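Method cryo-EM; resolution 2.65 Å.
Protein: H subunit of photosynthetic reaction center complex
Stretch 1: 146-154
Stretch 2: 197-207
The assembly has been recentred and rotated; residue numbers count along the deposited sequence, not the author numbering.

Stretch 1 (146-154) NPVGMPVVG
Stretch 2, residues 197-207: LINDPFGKVSV

Two backbone hydrogen bonds, both made by Val 153, join the stretches. Val 153 N donates to Val 205 O (3.0 Å, N-H...O angle 157°), and Val 153 O accepts from Val 207 N (3.2 Å, 167°). One residue thus bonds to the two neighbours of Ser 206, the pattern of a parallel bridge, and Val 153 and Ser 206 lie opposite each other with their CA atoms 5.1 Å apart. Val 205 O also receives a CA-H...O contact from Val 152 CA at 3.3 Å (angle at H 148°). Beyond the bridge the chains remain close, but Gly 154 O and Val 207 O, 3.0 Å apart, are both acceptors and form no hydrogen bond.

The backbone around the bridge is extended, with phi/psi of -81/139 at Val 152, -119/146 at Val 153, -111/136 at Val 205, -119/136 at Ser 206 and -122/119 at Val 207. Val 152 and Val 205 share one face, where Val 152 CB lies 3.7 Å from Val 205 CG1; both have chi1 of 59° (p). Val 207, chi1 t, adds a looser contact, its CG2 4.3 Å from Val 152 CG2. Val 153 (chi1 70°, p) and Ser 206 (68°, p) occupy the other face. There Val 153 CG1 sits 3.8 Å from Ser 206 CB and meets the edge of the Phe 202 ring near its plane, 4.2 Å from CZ.

Before this short, weakly bonded strand pairing, a type II turn runs from Pro 147 to Met 150, closed by Met 150 N to Pro 147 O at 3.1 Å. Its third residue, Gly 149, has phi/psi of 97/-41, where a CB would jam against the preceding carbonyl oxygen. Asn 146, chi1 t, braces the turn by accepting a hydrogen bond at OD1 from Val 148 N (3.1 Å).

The turn delivers Met 150, whose CA-to-CB bond points toward stretch 2. Its side chain (m, t, t) places SD 3.6 Å from Ile 198 CD1 and CE 3.8 Å from Asp 200 CB. The CA-to-CB bond of Ile 198 (chi1 t, chi2 p) also points toward stretch 1, and its CD1 reaches Pro 147 CB at 3.5 Å, so this one methyl packs against both ends of the turn.

Lys 204 (m, t, m, m; phi/psi -139/-177) lies against Pro 151: Lys 204 CD packs 3.4 Å from Pro 151 CG, and Lys 204 CB comes tightly to 3.0 Å from Pro 151 O, a close approach and not a hydrogen bond. The end of the lysine leads away from stretch 1.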

ATOM      1  N   ASN D 146     -16.696  30.154  16.884  1.00 85.67           N
ATOM      2  CA  ASN D 146     -17.649  30.672  15.921  1.00 85.67           C
ATOM      3  C   ASN D 146     -17.017  31.823  15.161  1.00 85.67           C
ATOM      4  O   ASN D 146     -16.663  32.841  15.773  1.00 85.67           O
ATOM      5  CB  ASN D 146     -18.931  31.131  16.608  1.00 85.67           C
ATOM      6  CG  ASN D 146     -20.052  31.388  15.628  1.00 85.67           C
ATOM      7  OD1 ASN D 146     -19.814  31.651  14.452  1.00 85.67           O
ATOM      8  ND2 ASN D 146     -21.285  31.312  16.108  1.00 85.67           N
ATOM      9  N   PRO D 147     -16.869  31.718  13.842  1.00 84.18           N
ATOM     10  CA  PRO D 147     -16.213  32.801  13.101  1.00 84.18           C
ATOM     11  C   PRO D 147     -17.041  34.065  13.015  1.00 84.18           C
ATOM     12  O   PRO D 147     -16.464  35.154  12.931  1.00 84.18           O
ATOM     13  CB  PRO D 147     -15.985  32.192  11.710  1.00 84.18           C
ATOM     14  CG  PRO D 147     -16.228  30.723  11.864  1.00 84.18           C
ATOM     15  CD  PRO D 147     -17.199  30.575  12.979  1.00 84.18           C
ATOM     16  N   VAL D 148     -18.371  33.961  13.030  1.00 81.82           N
ATOM     17  CA  VAL D 148     -19.198  35.123  12.737  1.00 81.82           C
ATOM     18  C   VAL D 148     -18.968  36.202  13.784  1.00 81.82           C
ATOM     19  O   VAL D 148     -18.815  35.924  14.980  1.00 81.82           O
ATOM     20  CB  VAL D 148     -20.682  34.732  12.647  1.00 81.82           C
ATOM     21  CG1 VAL D 148     -21.234  34.356  14.010  1.00 81.82           C
ATOM     22  CG2 VAL D 148     -21.481  35.866  12.045  1.00 81.82           C
ATOM     23  N   GLY D 149     -18.916  37.447  13.325  1.00 83.71           N
ATOM     24  CA  GLY D 149     -18.662  38.562  14.210  1.00 83.71           C
ATOM     25  C   GLY D 149     -17.207  38.973  14.225  1.00 83.71           C
ATOM     26  O   GLY D 149     -16.901  40.169  14.247  1.00 83.71           O
ATOM     27  N   MET D 150     -16.306  37.997  14.219  1.00 89.71           N
ATOM     28  CA  MET D 150     -14.883  38.302  14.209  1.00 89.71           C
ATOM     29  C   MET D 150     -14.550  39.149  12.987  1.00 89.71           C
ATOM     30  O   MET D 150     -14.915  38.778  11.865  1.00 89.71           O
ATOM     31  CB  MET D 150     -14.045  37.028  14.185  1.00 89.71           C
ATOM     32  CG  MET D 150     -14.257  36.081  15.341  1.00 89.71           C
ATOM     33  SD  MET D 150     -13.025  34.769  15.271  1.00 89.71           S
ATOM     34  CE  MET D 150     -13.604  33.650  16.539  1.00 89.71           C
ATOM     35  N   PRO D 151     -13.888  40.291  13.156  1.00 90.43           N
ATOM     36  CA  PRO D 151     -13.452  41.065  11.986  1.00 90.43           C
ATOM     37  C   PRO D 151     -12.189  40.463  11.385  1.00 90.43           C
ATOM     38  O   PRO D 151     -11.204  40.217  12.082  1.00 90.43           O
ATOM     39  CB  PRO D 151     -13.199  42.466  12.554  1.00 90.43           C
ATOM     40  CG  PRO D 151     -13.013  42.274  14.001  1.00 90.43           C
ATOM     41  CD  PRO D 151     -13.713  41.025  14.417  1.00 90.43           C
ATOM     42  N   VAL D 152     -12.229  40.231  10.087  1.00 87.78           N
ATOM     43  CA  VAL D 152     -11.118  39.611   9.377  1.00 87.78           C
ATOM     44  C   VAL D 152     -10.062  40.661   9.075  1.00 87.78           C
ATOM     45  O   VAL D 152     -10.376  41.792   8.672  1.00 87.78           O
ATOM     46  CB  VAL D 152     -11.617  38.928   8.093  1.00 87.78           C
ATOM     47  CG1 VAL D 152     -12.283  39.936   7.196  1.00 87.78           C
ATOM     48  CG2 VAL D 152     -10.471  38.246   7.368  1.00 87.78           C
ATOM     49  N   VAL D 153      -8.804  40.270   9.246  1.00 86.25           N
ATOM     50  CA  VAL D 153      -7.656  41.153   9.129  1.00 86.25           C
ATOM     51  C   VAL D 153      -6.755  40.648   8.010  1.00 86.25           C
ATOM     52  O   VAL D 153      -6.646  39.440   7.771  1.00 86.25           O
ATOM     53  CB  VAL D 153      -6.898  41.237  10.475  1.00 86.25           C
ATOM     54  CG1 VAL D 153      -6.191  39.931  10.778  1.00 86.25           C
ATOM     55  CG2 VAL D 153      -5.920  42.381  10.475  1.00 86.25           C
ATOM     56  N   GLY D 154      -6.112  41.584   7.316  1.00 83.89           N
ATOM     57  CA  GLY D 154      -5.253  41.250   6.195  1.00 83.89           C
ATOM     58  C   GLY D 154      -3.971  40.551   6.592  1.00 83.89           C
ATOM     59  O   GLY D 154      -3.886  39.964   7.672  1.00 83.89           O
ATOM     60  N   LEU D 197      -7.103  31.562   8.900  1.00 90.66           N
ATOM     61  CA  LEU D 197      -6.791  30.969  10.195  1.00 90.66           C
ATOM     62  C   LEU D 197      -7.909  31.362  11.152  1.00 90.66           C
ATOM     63  O   LEU D 197      -7.808  32.352  11.879  1.00 90.66           O
ATOM     64  CB  LEU D 197      -5.431  31.418  10.706  1.00 90.66           C
ATOM     65  CG  LEU D 197      -4.248  30.562  10.257  1.00 90.66           C
ATOM     66  CD1 LEU D 197      -4.439  29.141  10.753  1.00 90.66           C
ATOM     67  CD2 LEU D 197      -4.062  30.589   8.749  1.00 90.66           C
ATOM     68  N   ILE D 198      -8.984  30.582  11.139  1.00 95.93           N
ATOM     69  CA  ILE D 198     -10.119  30.829  12.037  1.00 95.93           C
ATOM     70  C   ILE D 198      -9.815  30.076  13.326  1.00 95.93           C
ATOM     71  O   ILE D 198     -10.272  28.960  13.579  1.00 95.93           O
ATOM     72  CB  ILE D 198     -11.462  30.452  11.402  1.00 95.93           C
ATOM     73  CG1 ILE D 198     -12.590  30.753  12.385  1.00 95.93           C
ATOM     74  CG2 ILE D 198     -11.467  29.012  10.898  1.00 95.93           C
ATOM     75  CD1 ILE D 198     -12.622  32.194  12.813  1.00 95.93           C
ATOM     76  N   ASN D 199      -9.013  30.715  14.166  1.00102.66           N
ATOM     77  CA  ASN D 199      -8.684  30.192  15.475  1.00102.66           C
ATOM     78  C   ASN D 199      -8.839  31.227  16.567  1.00102.66           C
ATOM     79  O   ASN D 199      -8.751  30.865  17.746  1.00102.66           O
ATOM     80  CB  ASN D 199      -7.243  29.670  15.502  1.00102.66           C
ATOM     81  CG  ASN D 199      -6.233  30.756  15.215  1.00102.66           C
ATOM     82  OD1 ASN D 199      -6.266  31.381  14.159  1.00102.66           O
ATOM     83  ND2 ASN D 199      -5.330  30.990  16.157  1.00102.66           N
ATOM     84  N   ASP D 200      -9.075  32.488  16.217  1.00104.63           N
ATOM     85  CA  ASP D 200      -9.032  33.594  17.157  1.00104.63           C
ATOM     86  C   ASP D 200      -7.660  33.607  17.820  1.00104.63           C
ATOM     87  O   ASP D 200      -7.550  33.298  19.014  1.00104.63           O
ATOM     88  CB  ASP D 200     -10.163  33.469  18.187  1.00104.63           C
ATOM     89  CG  ASP D 200     -10.213  34.632  19.161  1.00104.63           C
ATOM     90  OD1 ASP D 200      -9.266  35.434  19.201  1.00104.63           O
ATOM     91  OD2 ASP D 200     -11.210  34.739  19.903  1.00104.63           O
ATOM     92  N   PRO D 201      -6.584  33.929  17.084  1.00104.85           N
ATOM     93  CA  PRO D 201      -5.281  34.066  17.739  1.00104.85           C
ATOM     94  C   PRO D 201      -5.364  35.083  18.858  1.00104.85           C
ATOM     95  O   PRO D 201      -5.125  34.770  20.029  1.00104.85           O
ATOM     96  CB  PRO D 201      -4.357  34.541  16.610  1.00104.85           C
ATOM     97  CG  PRO D 201      -5.033  34.125  15.361  1.00104.85           C
ATOM     98  CD  PRO D 201      -6.499  34.219  15.643  1.00104.85           C
ATOM     99  N   PHE D 202      -5.727  36.309  18.496  1.00106.41           N
ATOM    100  CA  PHE D 202      -5.936  37.366  19.472  1.00106.41           C
ATOM    101  C   PHE D 202      -7.415  37.650  19.704  1.00106.41           C
ATOM    102  O   PHE D 202      -7.938  37.402  20.794  1.00106.41           O
ATOM    103  CB  PHE D 202      -5.194  38.619  19.005  1.00106.41           C
ATOM    104  CG  PHE D 202      -5.148  38.768  17.503  1.00106.41           C
ATOM    105  CD1 PHE D 202      -4.167  38.127  16.762  1.00106.41           C
ATOM    106  CD2 PHE D 202      -6.085  39.536  16.834  1.00106.41           C
ATOM    107  CE1 PHE D 202      -4.123  38.248  15.398  1.00106.41           C
ATOM    108  CE2 PHE D 202      -6.039  39.657  15.465  1.00106.41           C
ATOM    109  CZ  PHE D 202      -5.058  39.016  14.747  1.00106.41           C
ATOM    110  N   GLY D 203      -8.106  38.143  18.679  1.00103.49           N
ATOM    111  CA  GLY D 203      -9.537  38.356  18.760  1.00103.49           C
ATOM    112  C   GLY D 203     -10.274  38.051  17.474  1.00103.49           C
ATOM    113  O   GLY D 203     -11.506  38.080  17.436  1.00103.49           O
ATOM    114  N   LYS D 204      -9.533  37.745  16.413  1.00 98.30           N
ATOM    115  CA  LYS D 204     -10.054  37.873  15.060  1.00 98.30           C
ATOM    116  C   LYS D 204      -9.602  36.680  14.228  1.00 98.30           C
ATOM    117  O   LYS D 204      -8.962  35.752  14.727  1.00 98.30           O
ATOM    118  CB  LYS D 204      -9.597  39.208  14.460  1.00 98.30           C
ATOM    119  CG  LYS D 204     -10.181  40.418  15.168  1.00 98.30           C
ATOM    120  CD  LYS D 204      -9.719  41.729  14.560  1.00 98.30           C
ATOM    121  CE  LYS D 204      -8.290  42.061  14.926  1.00 98.30           C
ATOM    122  NZ  LYS D 204      -8.138  42.328  16.380  1.00 98.30           N
ATOM    123  N   VAL D 205      -9.953  36.708  12.945  1.00 91.86           N
ATOM    124  CA  VAL D 205      -9.513  35.718  11.972  1.00 91.86           C
ATOM    125  C   VAL D 205      -8.563  36.401  11.002  1.00 91.86           C
ATOM    126  O   VAL D 205      -8.815  37.526  10.553  1.00 91.86           O
ATOM    127  CB  VAL D 205     -10.704  35.067  11.242  1.00 91.86           C
ATOM    128  CG1 VAL D 205     -11.526  36.110  10.514  1.00 91.86           C
ATOM    129  CG2 VAL D 205     -10.215  34.014  10.270  1.00 91.86           C
ATOM    130  N   SER D 206      -7.459  35.731  10.696  1.00 88.04           N
ATOM    131  CA  SER D 206      -6.358  36.332   9.964  1.00 88.04           C
ATOM    132  C   SER D 206      -6.122  35.600   8.655  1.00 88.04           C
ATOM    133  O   SER D 206      -6.103  34.366   8.613  1.00 88.04           O
ATOM    134  CB  SER D 206      -5.082  36.313  10.797  1.00 88.04           C
ATOM    135  OG  SER D 206      -4.618  34.986  10.961  1.00 88.04           O
ATOM    136  N   VAL D 207      -5.926  36.373   7.593  1.00 80.65           N
ATOM    137  CA  VAL D 207      -5.602  35.854   6.274  1.00 80.65           C
ATOM    138  C   VAL D 207      -4.275  36.463   5.856  1.00 80.65           C
ATOM    139  O   VAL D 207      -4.164  37.687   5.724  1.00 80.65           O
ATOM    140  CB  VAL D 207      -6.697  36.174   5.252  1.00 80.65           C
ATOM    141  CG1 VAL D 207      -6.195  35.915   3.847  1.00 80.65           C
ATOM    142  CG2 VAL D 207      -7.921  35.346   5.538  1.00 80.65           C
TER